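Local coordinates for protein 3-polyprenyl-4-hydroxybenzoate decarboxylase and related decarboxylases (Pelotomaculum thermopropionicum SI, PDB 6H6V) that probably catalyses the reversible decarboxylation of aromatic acids, including furan carboxylates, as a UbiD-family enzyme that binds a flavin cofactor and metal ions, at residues P317-V322 with A334-E339; R20-V25 with L45-K50; R146-H151 with D209-A214; P261-P266 with L403-R408. All coordinates share one frame; numbering follows the deposited sequence.

Contact 1 (P317-V322 with A334-E339)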
# COMPACT_ATOMS: atom_id res chain seq x y z
N PRO F 317 -10.52 -26.34 7.43
CA PRO F 317 -11.37 -27.53 7.61
C PRO F 317 -12.67 -27.28 8.37
O PRO F 317 -13.66 -27.97 8.13
CB PRO F 317 -10.47 -28.49 8.38
CG PRO F 317 -9.08 -28.00 8.16
CD PRO F 317 -9.19 -26.52 8.03
N THR F 318 -12.65 -26.30 9.28
CA THR F 318 -13.82 -25.91 10.08
C THR F 318 -14.75 -24.85 9.43
O THR F 318 -15.54 -24.20 10.11
CB THR F 318 -13.36 -25.42 11.48
OG1 THR F 318 -12.38 -24.38 11.34
CG2 THR F 318 -12.77 -26.59 12.26
N VAL F 319 -14.68 -24.67 8.12
CA VAL F 319 -15.67 -23.86 7.40
C VAL F 319 -17.05 -24.39 7.73
O VAL F 319 -17.25 -25.61 7.71
CB VAL F 319 -15.46 -23.89 5.87
CG1 VAL F 319 -15.62 -25.29 5.28
CG2 VAL F 319 -16.40 -22.92 5.18
N LYS F 320 -17.98 -23.50 8.04
CA LYS F 320 -19.36 -23.90 8.27
C LYS F 320 -20.18 -23.75 6.98
O LYS F 320 -20.88 -24.67 6.58
CB LYS F 320 -19.97 -23.15 9.47
CG LYS F 320 -21.50 -23.05 9.49
CD LYS F 320 -22.14 -23.09 10.88
CE LYS F 320 -22.88 -24.43 11.09
NZ LYS F 320 -22.86 -24.96 12.47
N ASN F 321 -20.08 -22.61 6.30
CA ASN F 321 -21.00 -22.34 5.21
C ASN F 321 -20.44 -21.38 4.19
O ASN F 321 -19.56 -20.58 4.50
CB ASN F 321 -22.30 -21.78 5.78
CG ASN F 321 -23.50 -22.56 5.33
OD1 ASN F 321 -23.64 -22.90 4.15
ND2 ASN F 321 -24.40 -22.85 6.28
N VAL F 322 -20.97 -21.46 2.97
CA VAL F 322 -20.59 -20.53 1.92
C VAL F 322 -21.77 -20.09 1.11
O VAL F 322 -22.75 -20.82 0.99
CB VAL F 322 -19.54 -21.14 0.96
CG1 VAL F 322 -18.31 -21.60 1.73
CG2 VAL F 322 -20.11 -22.28 0.14
N ALA F 334 -18.62 -13.60 -2.68
CA ALA F 334 -18.70 -14.80 -1.84
C ALA F 334 -18.67 -14.39 -0.37
O ALA F 334 -17.91 -13.52 0.01
CB ALA F 334 -17.54 -15.73 -2.14
N VAL F 335 -19.51 -15.04 0.43
CA VAL F 335 -19.47 -14.87 1.87
C VAL F 335 -19.22 -16.23 2.48
O VAL F 335 -19.96 -17.17 2.20
CB VAL F 335 -20.80 -14.33 2.38
CG1 VAL F 335 -20.72 -14.08 3.88
CG2 VAL F 335 -21.16 -13.04 1.64
N ILE F 336 -18.18 -16.33 3.27
CA ILE F 336 -17.80 -17.57 3.93
C ILE F 336 -18.02 -17.40 5.43
O ILE F 336 -17.59 -16.40 6.02
CB ILE F 336 -16.29 -17.86 3.76
CG1 ILE F 336 -15.79 -17.59 2.33
CG2 ILE F 336 -15.95 -19.27 4.20
CD1 ILE F 336 -16.45 -18.38 1.25
N SER F 337 -18.62 -18.39 6.08
CA SER F 337 -18.57 -18.43 7.53
C SER F 337 -17.66 -19.57 7.95
O SER F 337 -17.72 -20.65 7.37
CB SER F 337 -19.96 -18.58 8.15
OG SER F 337 -20.54 -19.83 7.83
N ILE F 338 -16.82 -19.31 8.95
CA ILE F 338 -15.89 -20.30 9.50
C ILE F 338 -15.99 -20.32 11.00
O ILE F 338 -16.28 -19.30 11.60
CB ILE F 338 -14.43 -19.96 9.10
CG1 ILE F 338 -13.92 -18.70 9.80
CG2 ILE F 338 -14.32 -19.82 7.59
CD1 ILE F 338 -12.49 -18.37 9.54
N GLU F 339 -15.78 -21.49 11.61
CA GLU F 339 -15.50 -21.57 13.05
C GLU F 339 -13.98 -21.47 13.15
O GLU F 339 -13.27 -22.43 12.90
CB GLU F 339 -16.02 -22.86 13.67
CG GLU F 339 -15.79 -22.98 15.17
CD GLU F 339 -16.57 -24.12 15.84
OE1 GLU F 339 -16.95 -25.10 15.16
OE2 GLU F 339 -16.81 -24.01 17.06

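Contact 2 (R20-V25 with L45-K50)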
# COMPACT_ATOMS: atom_id res chain seq x y z
N ARG F 20 -51.27 -19.04 -11.62
CA ARG F 20 -51.65 -19.10 -13.02
C ARG F 20 -52.02 -17.72 -13.51
O ARG F 20 -52.58 -16.93 -12.77
CB ARG F 20 -52.82 -20.07 -13.20
CG ARG F 20 -52.44 -21.51 -12.86
CD ARG F 20 -53.65 -22.39 -12.64
NE ARG F 20 -53.25 -23.77 -12.35
CZ ARG F 20 -52.98 -24.71 -13.25
NH1 ARG F 20 -53.04 -24.46 -14.57
NH2 ARG F 20 -52.62 -25.93 -12.85
N VAL F 21 -51.68 -17.43 -14.76
CA VAL F 21 -52.01 -16.16 -15.38
C VAL F 21 -52.93 -16.48 -16.53
O VAL F 21 -52.48 -16.93 -17.59
CB VAL F 21 -50.75 -15.41 -15.84
CG1 VAL F 21 -51.11 -14.20 -16.72
CG2 VAL F 21 -49.95 -14.96 -14.63
N ARG F 22 -54.22 -16.23 -16.31
CA ARG F 22 -55.27 -16.59 -17.26
C ARG F 22 -55.41 -15.54 -18.35
O ARG F 22 -55.74 -15.87 -19.47
CB ARG F 22 -56.59 -16.81 -16.52
CG ARG F 22 -56.44 -17.78 -15.36
CD ARG F 22 -57.75 -18.33 -14.85
NE ARG F 22 -57.51 -19.61 -14.18
CZ ARG F 22 -57.01 -19.77 -12.94
NH1 ARG F 22 -56.84 -21.00 -12.45
NH2 ARG F 22 -56.65 -18.72 -12.20
N LYS F 23 -55.13 -14.28 -18.01
CA LYS F 23 -55.25 -13.19 -18.97
C LYS F 23 -54.21 -13.37 -20.10
O LYS F 23 -53.16 -13.98 -19.89
CB LYS F 23 -55.11 -11.83 -18.27
CG LYS F 23 -56.03 -10.75 -18.83
CD LYS F 23 -55.90 -9.43 -18.10
CE LYS F 23 -56.35 -8.23 -18.94
NZ LYS F 23 -55.48 -7.06 -18.63
N GLU F 24 -54.54 -12.89 -21.30
CA GLU F 24 -53.64 -13.05 -22.44
C GLU F 24 -52.37 -12.21 -22.20
O GLU F 24 -52.46 -11.12 -21.63
CB GLU F 24 -54.31 -12.65 -23.76
CG GLU F 24 -53.64 -13.25 -24.99
CD GLU F 24 -53.99 -12.56 -26.31
OE1 GLU F 24 -53.71 -11.34 -26.45
OE2 GLU F 24 -54.50 -13.26 -27.21
N VAL F 25 -51.21 -12.74 -22.59
CA VAL F 25 -49.91 -12.05 -22.48
C VAL F 25 -49.07 -12.20 -23.74
O VAL F 25 -49.03 -13.27 -24.36
CB VAL F 25 -49.08 -12.56 -21.27
CG1 VAL F 25 -49.79 -12.25 -19.97
CG2 VAL F 25 -48.77 -14.05 -21.37
N LEU F 45 -47.40 -19.69 -14.37
CA LEU F 45 -47.81 -20.46 -15.54
C LEU F 45 -48.76 -19.60 -16.37
O LEU F 45 -49.88 -19.32 -15.95
CB LEU F 45 -48.50 -21.75 -15.09
CG LEU F 45 -49.15 -22.63 -16.16
CD1 LEU F 45 -48.21 -22.91 -17.31
CD2 LEU F 45 -49.57 -23.94 -15.54
N PHE F 46 -48.28 -19.16 -17.52
CA PHE F 46 -49.05 -18.33 -18.45
C PHE F 46 -49.92 -19.23 -19.34
O PHE F 46 -49.44 -19.76 -20.34
CB PHE F 46 -48.13 -17.44 -19.29
CG PHE F 46 -47.28 -16.51 -18.47
CD1 PHE F 46 -47.77 -15.29 -18.04
CD2 PHE F 46 -45.98 -16.87 -18.10
CE1 PHE F 46 -46.99 -14.43 -17.28
CE2 PHE F 46 -45.20 -16.02 -17.33
CZ PHE F 46 -45.70 -14.80 -16.92
N GLU F 47 -51.19 -19.37 -18.98
CA GLU F 47 -52.12 -20.25 -19.70
C GLU F 47 -52.49 -19.78 -21.11
O GLU F 47 -52.92 -20.58 -21.92
CB GLU F 47 -53.39 -20.52 -18.88
CG GLU F 47 -53.10 -21.25 -17.59
CD GLU F 47 -54.33 -21.67 -16.80
OE1 GLU F 47 -55.34 -20.92 -16.78
OE2 GLU F 47 -54.26 -22.75 -16.16
N ARG F 48 -52.31 -18.48 -21.39
CA ARG F 48 -52.76 -17.89 -22.65
C ARG F 48 -51.69 -16.94 -23.22
O ARG F 48 -51.60 -15.78 -22.83
CB ARG F 48 -54.09 -17.16 -22.41
CG ARG F 48 -54.94 -16.89 -23.64
CD ARG F 48 -56.25 -16.17 -23.31
NE ARG F 48 -57.36 -16.70 -24.13
CZ ARG F 48 -58.04 -17.84 -23.90
NH1 ARG F 48 -57.75 -18.61 -22.86
NH2 ARG F 48 -59.01 -18.20 -24.73
N VAL F 49 -50.88 -17.46 -24.13
CA VAL F 49 -49.81 -16.67 -24.75
C VAL F 49 -50.23 -16.30 -26.17
O VAL F 49 -50.38 -17.17 -27.03
CB VAL F 49 -48.48 -17.46 -24.75
CG1 VAL F 49 -47.33 -16.59 -25.27
CG2 VAL F 49 -48.16 -17.98 -23.36
N LYS F 50 -50.38 -15.00 -26.41
CA LYS F 50 -50.81 -14.43 -27.69
C LYS F 50 -50.09 -15.03 -28.92
O LYS F 50 -48.88 -14.84 -29.11
CB LYS F 50 -50.68 -12.89 -27.64
CG LYS F 50 -51.09 -12.09 -28.88
CD LYS F 50 -49.90 -11.64 -29.71
CE LYS F 50 -50.36 -10.96 -31.00
NZ LYS F 50 -51.02 -9.62 -30.87
O HOH W 1 -51.37 -15.91 -19.61

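Contact 3 (R146-H151 with D209-A214). With MN (manganese (II) ion), chain B; K (potassium ion), chain C; FMN (flavin mononucleotide), chain D.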
# COMPACT_ATOMS: atom_id res chain seq x y z
N ARG F 146 -21.17 -38.84 -23.28
CA ARG F 146 -22.01 -37.65 -23.45
C ARG F 146 -21.89 -36.60 -22.36
O ARG F 146 -21.48 -36.87 -21.23
CB ARG F 146 -23.47 -38.02 -23.71
CG ARG F 146 -24.27 -38.44 -22.52
CD ARG F 146 -25.68 -38.85 -22.88
NE ARG F 146 -26.14 -39.71 -21.79
CZ ARG F 146 -26.67 -40.93 -21.89
NH1 ARG F 146 -26.93 -41.50 -23.07
NH2 ARG F 146 -26.99 -41.58 -20.77
N ASN F 147 -22.26 -35.38 -22.75
CA ASN F 147 -22.17 -34.18 -21.93
C ASN F 147 -23.51 -33.46 -21.99
O ASN F 147 -24.25 -33.60 -22.97
CB ASN F 147 -21.06 -33.27 -22.47
CG ASN F 147 -20.75 -32.10 -21.55
OD1 ASN F 147 -19.99 -32.23 -20.59
ND2 ASN F 147 -21.31 -30.94 -21.86
N VAL F 148 -23.81 -32.72 -20.93
CA VAL F 148 -24.98 -31.87 -20.87
C VAL F 148 -24.53 -30.48 -20.40
O VAL F 148 -23.73 -30.36 -19.47
CB VAL F 148 -26.04 -32.41 -19.88
CG1 VAL F 148 -27.35 -31.64 -20.01
CG2 VAL F 148 -26.29 -33.89 -20.13
N SER F 149 -25.05 -29.45 -21.07
CA SER F 149 -24.85 -28.07 -20.67
C SER F 149 -26.02 -27.26 -21.18
O SER F 149 -26.76 -27.73 -22.03
CB SER F 149 -23.54 -27.52 -21.26
OG SER F 149 -23.36 -27.87 -22.63
N ILE F 150 -26.19 -26.05 -20.66
CA ILE F 150 -27.26 -25.17 -21.11
C ILE F 150 -26.65 -24.02 -21.90
O ILE F 150 -25.66 -23.44 -21.48
CB ILE F 150 -28.05 -24.60 -19.91
CG1 ILE F 150 -28.70 -25.73 -19.11
CG2 ILE F 150 -29.12 -23.62 -20.40
CD1 ILE F 150 -29.41 -25.29 -17.86
N HIS F 151 -27.25 -23.68 -23.04
CA HIS F 151 -26.74 -22.62 -23.90
C HIS F 151 -27.87 -21.80 -24.46
O HIS F 151 -28.90 -22.36 -24.84
CB HIS F 151 -25.97 -23.20 -25.08
CG HIS F 151 -24.84 -24.08 -24.66
ND1 HIS F 151 -23.54 -23.64 -24.64
CD2 HIS F 151 -24.81 -25.35 -24.21
CE1 HIS F 151 -22.76 -24.61 -24.20
NE2 HIS F 151 -23.51 -25.66 -23.93
N ASP F 209 -20.92 -38.02 -17.40
CA ASP F 209 -22.23 -37.78 -17.96
C ASP F 209 -23.14 -37.11 -16.91
O ASP F 209 -23.50 -37.72 -15.89
CB ASP F 209 -22.78 -39.14 -18.41
CG ASP F 209 -24.09 -39.04 -19.18
OD1 ASP F 209 -24.69 -37.95 -19.28
OD2 ASP F 209 -24.51 -40.11 -19.68
N GLU F 210 -23.54 -35.88 -17.18
CA GLU F 210 -24.39 -35.15 -16.24
C GLU F 210 -25.81 -35.69 -16.12
O GLU F 210 -26.48 -35.45 -15.11
CB GLU F 210 -24.44 -33.66 -16.60
CG GLU F 210 -23.11 -32.96 -16.36
CD GLU F 210 -22.23 -32.84 -17.59
OE1 GLU F 210 -22.45 -33.57 -18.58
OE2 GLU F 210 -21.31 -31.97 -17.59
N LEU F 211 -26.29 -36.43 -17.12
CA LEU F 211 -27.56 -37.14 -16.98
C LEU F 211 -27.44 -38.18 -15.88
O LEU F 211 -28.40 -38.41 -15.15
CB LEU F 211 -28.01 -37.79 -18.29
CG LEU F 211 -28.38 -36.81 -19.40
CD1 LEU F 211 -28.74 -37.54 -20.68
CD2 LEU F 211 -29.54 -35.92 -18.99
N GLU F 212 -26.27 -38.79 -15.76
CA GLU F 212 -26.02 -39.75 -14.69
C GLU F 212 -25.91 -39.05 -13.32
O GLU F 212 -26.28 -39.62 -12.28
CB GLU F 212 -24.81 -40.67 -15.01
CG GLU F 212 -25.06 -41.51 -16.27
CD GLU F 212 -23.97 -42.54 -16.58
OE1 GLU F 212 -22.78 -42.30 -16.26
OE2 GLU F 212 -24.28 -43.60 -17.16
N ILE F 213 -25.43 -37.80 -13.31
CA ILE F 213 -25.45 -36.98 -12.10
C ILE F 213 -26.89 -36.65 -11.73
O ILE F 213 -27.26 -36.71 -10.55
CB ILE F 213 -24.62 -35.69 -12.23
CG1 ILE F 213 -23.14 -36.08 -12.37
CG2 ILE F 213 -24.82 -34.78 -11.01
CD1 ILE F 213 -22.26 -34.93 -12.79
N ALA F 214 -27.70 -36.32 -12.73
CA ALA F 214 -29.11 -36.03 -12.51
C ALA F 214 -29.83 -37.23 -11.93
O ALA F 214 -30.59 -37.09 -10.99
CB ALA F 214 -29.79 -35.58 -13.78
MN MN B . -19.44 -31.64 -18.54
K K C . -21.66 -29.39 -17.22
N1 FMN D . -22.91 -21.39 -21.27
C2 FMN D . -22.60 -20.95 -22.51
O2 FMN D . -21.48 -21.27 -22.98
N3 FMN D . -23.45 -20.20 -23.25
C4 FMN D . -24.67 -19.84 -22.80
O4 FMN D . -25.48 -19.16 -23.49
C4A FMN D . -25.03 -20.30 -21.46
N5 FMN D . -26.22 -19.99 -20.97
C5A FMN D . -26.57 -20.41 -19.76
C6 FMN D . -27.83 -20.04 -19.35
C7 FMN D . -28.28 -20.44 -18.11
C7M FMN D . -29.67 -19.97 -17.82
C8 FMN D . -27.40 -21.28 -17.20
C8M FMN D . -27.79 -21.74 -15.82
C9 FMN D . -26.13 -21.64 -17.65
C9A FMN D . -25.67 -21.24 -18.91
N10 FMN D . -24.41 -21.57 -19.43
C10 FMN D . -24.08 -21.10 -20.70
C1' FMN D . -23.40 -22.32 -18.67
C2' FMN D . -23.20 -23.78 -18.96
O2' FMN D . -24.40 -24.50 -19.28
C3' FMN D . -22.64 -24.32 -17.68
O3' FMN D . -21.57 -23.53 -17.21
C4' FMN D . -22.22 -25.74 -17.85
O4' FMN D . -21.83 -26.15 -16.51
C5' FMN D . -21.13 -25.95 -18.93
O5' FMN D . -20.29 -27.06 -18.54
P FMN D . -19.79 -28.34 -19.40
O1P FMN D . -19.24 -27.67 -20.64
O2P FMN D . -18.84 -29.04 -18.44
O3P FMN D . -21.00 -29.18 -19.66
O HOH W 2 -18.59 -33.55 -17.43

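Contact 4 (P261-P266 with L403-R408)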
# COMPACT_ATOMS: atom_id res chain seq x y z
N PRO F 261 -25.39 -10.90 -15.44
CA PRO F 261 -25.01 -9.80 -14.56
C PRO F 261 -25.78 -8.50 -14.79
O PRO F 261 -25.33 -7.43 -14.38
CB PRO F 261 -23.53 -9.62 -14.90
CG PRO F 261 -23.47 -9.89 -16.36
CD PRO F 261 -24.59 -10.87 -16.68
N ARG F 262 -26.95 -8.59 -15.43
CA ARG F 262 -27.76 -7.44 -15.77
C ARG F 262 -27.03 -6.50 -16.76
O ARG F 262 -27.28 -5.32 -16.76
CB ARG F 262 -28.31 -6.73 -14.51
CG ARG F 262 -29.37 -7.55 -13.74
CD ARG F 262 -29.73 -7.08 -12.33
NE ARG F 262 -29.71 -8.21 -11.36
CZ ARG F 262 -29.58 -8.12 -10.02
NH1 ARG F 262 -29.52 -6.93 -9.39
NH2 ARG F 262 -29.53 -9.24 -9.29
N TYR F 263 -26.15 -7.05 -17.62
CA TYR F 263 -25.57 -6.31 -18.77
C TYR F 263 -25.74 -7.13 -20.05
O TYR F 263 -26.03 -8.31 -20.00
CB TYR F 263 -24.09 -6.01 -18.57
CG TYR F 263 -23.79 -5.15 -17.37
CD1 TYR F 263 -23.93 -3.76 -17.42
CD2 TYR F 263 -23.37 -5.72 -16.17
CE1 TYR F 263 -23.64 -2.96 -16.32
CE2 TYR F 263 -23.10 -4.93 -15.06
CZ TYR F 263 -23.22 -3.55 -15.13
OH TYR F 263 -22.94 -2.78 -14.04
N TYR F 264 -25.57 -6.49 -21.20
CA TYR F 264 -25.79 -7.18 -22.48
C TYR F 264 -24.51 -7.89 -22.89
O TYR F 264 -23.44 -7.31 -22.91
CB TYR F 264 -26.27 -6.20 -23.57
CG TYR F 264 -27.70 -5.73 -23.35
CD1 TYR F 264 -28.78 -6.58 -23.60
CD2 TYR F 264 -27.97 -4.47 -22.85
CE1 TYR F 264 -30.10 -6.16 -23.37
CE2 TYR F 264 -29.28 -4.04 -22.61
CZ TYR F 264 -30.34 -4.89 -22.88
OH TYR F 264 -31.64 -4.47 -22.64
N GLY F 265 -24.62 -9.17 -23.19
CA GLY F 265 -23.52 -9.89 -23.83
C GLY F 265 -23.37 -9.35 -25.25
O GLY F 265 -24.37 -9.25 -25.97
N PRO F 266 -22.15 -8.95 -25.65
CA PRO F 266 -22.02 -8.34 -26.97
C PRO F 266 -22.27 -9.31 -28.12
O PRO F 266 -22.04 -10.52 -27.99
CB PRO F 266 -20.57 -7.85 -27.00
CG PRO F 266 -19.86 -8.67 -25.97
CD PRO F 266 -20.88 -8.94 -24.90
N LEU F 403 -17.29 -10.52 -18.99
CA LEU F 403 -18.61 -9.90 -18.98
C LEU F 403 -18.78 -8.84 -17.88
O LEU F 403 -19.66 -7.99 -17.99
CB LEU F 403 -19.70 -10.98 -18.89
CG LEU F 403 -20.89 -10.76 -19.82
CD1 LEU F 403 -20.50 -10.91 -21.29
CD2 LEU F 403 -22.02 -11.74 -19.45
N ASP F 404 -17.97 -8.91 -16.82
CA ASP F 404 -17.84 -7.82 -15.85
C ASP F 404 -17.27 -6.61 -16.60
O ASP F 404 -16.12 -6.63 -17.04
CB ASP F 404 -16.96 -8.27 -14.65
CG ASP F 404 -16.37 -7.11 -13.81
OD1 ASP F 404 -16.91 -5.98 -13.82
OD2 ASP F 404 -15.36 -7.37 -13.10
N PRO F 405 -18.08 -5.56 -16.79
CA PRO F 405 -17.64 -4.44 -17.60
C PRO F 405 -16.59 -3.54 -16.95
O PRO F 405 -15.96 -2.73 -17.64
CB PRO F 405 -18.93 -3.67 -17.85
CG PRO F 405 -19.76 -3.96 -16.66
CD PRO F 405 -19.40 -5.33 -16.19
N SER F 406 -16.41 -3.66 -15.64
CA SER F 406 -15.31 -2.96 -14.97
C SER F 406 -13.96 -3.61 -15.25
O SER F 406 -12.92 -3.01 -14.97
CB SER F 406 -15.53 -2.91 -13.46
OG SER F 406 -15.38 -4.19 -12.89
N SER F 407 -13.96 -4.84 -15.76
CA SER F 407 -12.69 -5.52 -16.01
C SER F 407 -12.00 -4.97 -17.27
O SER F 407 -12.65 -4.45 -18.19
CB SER F 407 -12.86 -7.03 -16.10
OG SER F 407 -13.14 -7.45 -17.41
N ARG F 408 -10.67 -5.09 -17.27
CA ARG F 408 -9.78 -4.63 -18.32
C ARG F 408 -9.52 -5.85 -19.21
O ARG F 408 -8.45 -6.48 -19.15
CB ARG F 408 -8.48 -4.08 -17.69
CG ARG F 408 -8.52 -2.65 -17.14
CD ARG F 408 -9.21 -2.40 -15.77
NE ARG F 408 -8.87 -3.24 -14.59
CZ ARG F 408 -7.66 -3.64 -14.20
NH1 ARG F 408 -6.56 -3.33 -14.88
NH2 ARG F 408 -7.54 -4.38 -13.10

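Contact 1 (P317-V322 with A334-E339)
The carbonyl oxygen of Ser337 is gripped twice, by the backbone nitrogens of two successive residues on the facing strand. Lys320 N reaches Ser337 O at 2.9 Å and Asn321 N reaches it at 3.2 Å, both from the same face of the carbonyl plane. This double hold shifts the register of the antiparallel pair by one residue. Beyond it, Ser337 N returns a bond to Asn321 O at 2.9 Å, and regular pairing resumes with Val322 opposite Ile336.

At the other end the Thr318 hydroxyl donates to Glu339 O, with OG1 and O 2.7 Å apart. OG1 sits between the residue's own N and carbonyl carbon (chi1 54°), which turns it toward Glu339, while Glu339 N bonds back to Thr318 O. A valine at Thr318 would probably leave Glu339 O without this hydroxyl donor and weaken the tie where the strands begin to part.

The branched residues share one face. Val319 CG2 meets Ile336 CG2 obliquely at 3.8 Å, and Val322 CG1 lies alongside Ile336 CD1 at 3.7 Å. Leu309 and Val312 of helix 294-315 cover Val319, and Leu308 of that helix covers Val322. On the other face Ile372 packs against Asn321 and Ser337. These features make a beta hairpin with a classic bulge, in which strand 319-324 forms an outermost strand of the mixed sheet in the C-terminal domain.

Contact 2 (R20-V25 with L45-K50)
Arg20 and Glu47 meet because both side chains start beside their own backbone nitrogens (chi1 -65° and -63°) and then run out extended. Arg20 NH1 forms a salt bridge to Glu47 OE2 at 2.6 Å, near the edge of a guanidinium turned 61° from the carboxylate plane. Leu45 CD2 lies over one face of that guanidinium. The second carboxylate oxygen, OE1, has a longer, purely electrostatic pairing with Arg22 NE at 3.6 Å. Glu13 takes the Arg20 NE, so replacing Arg20 with a leucine would probably leave both Glu13 and Glu47 without a shared cationic partner.

On the sheet face of Val21 and Phe46 the packing is apolar. Val21 CB comes within 3.7 Å of Phe46 CD1, as does the neighbouring Val25 CG2, and Ile31 and Leu34 of helix 30-38 close over Val25 and Phe46. Tyr446 of the second subunit packs on Val21 and Val25.

Backbone bonds join the two segments in two places: Val21 N to Leu45 O at 2.9 Å with Glu47 N to Val21 O, then Val25 N to Arg48 O with Lys50 N to Val25 O. Between them the register slips by one residue. The parallel strands 18-21 and 43-46, linked through helix 30-38, form a beta-alpha-beta unit of the N-terminal domain.

Contact 3 (R146-H151 with D209-A214)
A single carboxylate oxygen of Glu210 serves two metals that also engage Asn147 and Val148 of the facing strand. Glu210 OE2 lies 2.1 Å from the manganese ion and 2.6 Å from the potassium ion. Asn147 OD1 joins it at manganese, 2.2 Å from the ion, while Val148 O is a more distant potassium ligand. His169 and a water share the manganese, and Ser200 and Ala202 the potassium. The flavin phosphate closes the site, for its O3P binds potassium and accepts from Asn147 ND2 at 2.8 Å. The Asn147 amide is thereby used at both ends, oxygen to metal and nitrogen to phosphate.

Glu210 OE1 has a separate task: it takes the hydrogen of Val148 N at 2.8 Å, the donor standing above the carboxylate plane. A bend at chi2 (96°) lets the carboxylate reach back to the strand in this way, and the backbone bond helps to fix its rotation.

Farther from the metals, Arg146 NE pairs with Asp209 OD2 at 2.7 Å, a salt bridge whose hydrogen bond is weak. Asp209 OD1 meanwhile caps the helix start by accepting from Leu211 N. Val148 CG2 packs on Leu211 CG at 3.7 Å. The first turn of helix 210-217 is thus set against strand 146-157, which pairs with strand 130-139, while helix 169-179 contacts Asn147 and Ser149, and helix 194-200 touches Ile150, Ile213 and Ala214.

Contact 4 (P261-P266 with L403-R408)
A CH-pi contact between Pro405 and Tyr263 is the one aromatic interaction here. Pro405 CG stands 3.8 Å from the centroid of the Tyr263 ring and only 11° off the ring normal, so the proline points squarely onto the middle of the face. Its CD reaches the rim carbon Tyr263 CE2 at 3.9 Å. With the Tyr263 ring carbon placed beside the backbone nitrogen (chi1 -61°), the ring is presented flat to the proline. Its hydroxyl is bonded beyond, to Thr384 and Arg385 of the second subunit, which should hold the ring in this orientation.

Apolar packing makes up the rest, and Leu403 does most of it by using both of its methyls. CD2 touches the Pro261 ring, 3.9 Å from CD, the two side chains meeting nearly at right angles. CD1 reaches the other way, to Gly265 CA and to Pro266 CD, each at 4.1 Å. Leu403 therefore wedges between two prolines of the facing segment.

Polar bonding is confined to each partner and to its surroundings; no hydrogen bond passes between the segments. Ser407 N bonds to Asp404 O at 3.1 Å, closing a type I beta turn, and Ser406 N donates to Asp404 OD1 at 3.0 Å. Lys361 takes the other Asp404 carboxylate oxygen. Arg429 and Trp380 of the second subunit donate to Pro405 O and Pro261 O, respectively. In sum, a loop of the C-terminal domain, held by an Asx turn and a type I turn, packs its Leu403 and Pro405 onto the start of strand 264-280 and the loop leading into it, in the flavin-binding domain.

Taken together, the four contacts sample the three parts of a UbiD subunit and the seam between two of them. Along the chain contact 2 comes first, in the N-terminal domain, followed by contact 3. Contact 4 then opens, contact 1 forms within the span it bridges, and contact 4 closes. Contacts 3 and 4 reach the same antiparallel sheet through strands 146-157 and 264-280, their centres about 27 Å apart. Contacts 1 and 2 lie farthest apart, about 43 Å between centres, on opposite sides of the chain's centre. Only contact 3 holds cofactor and metals, whereas contact 4 joins the flavin-binding and C-terminal domains, and contacts 2 and 4 both touch the second subunit.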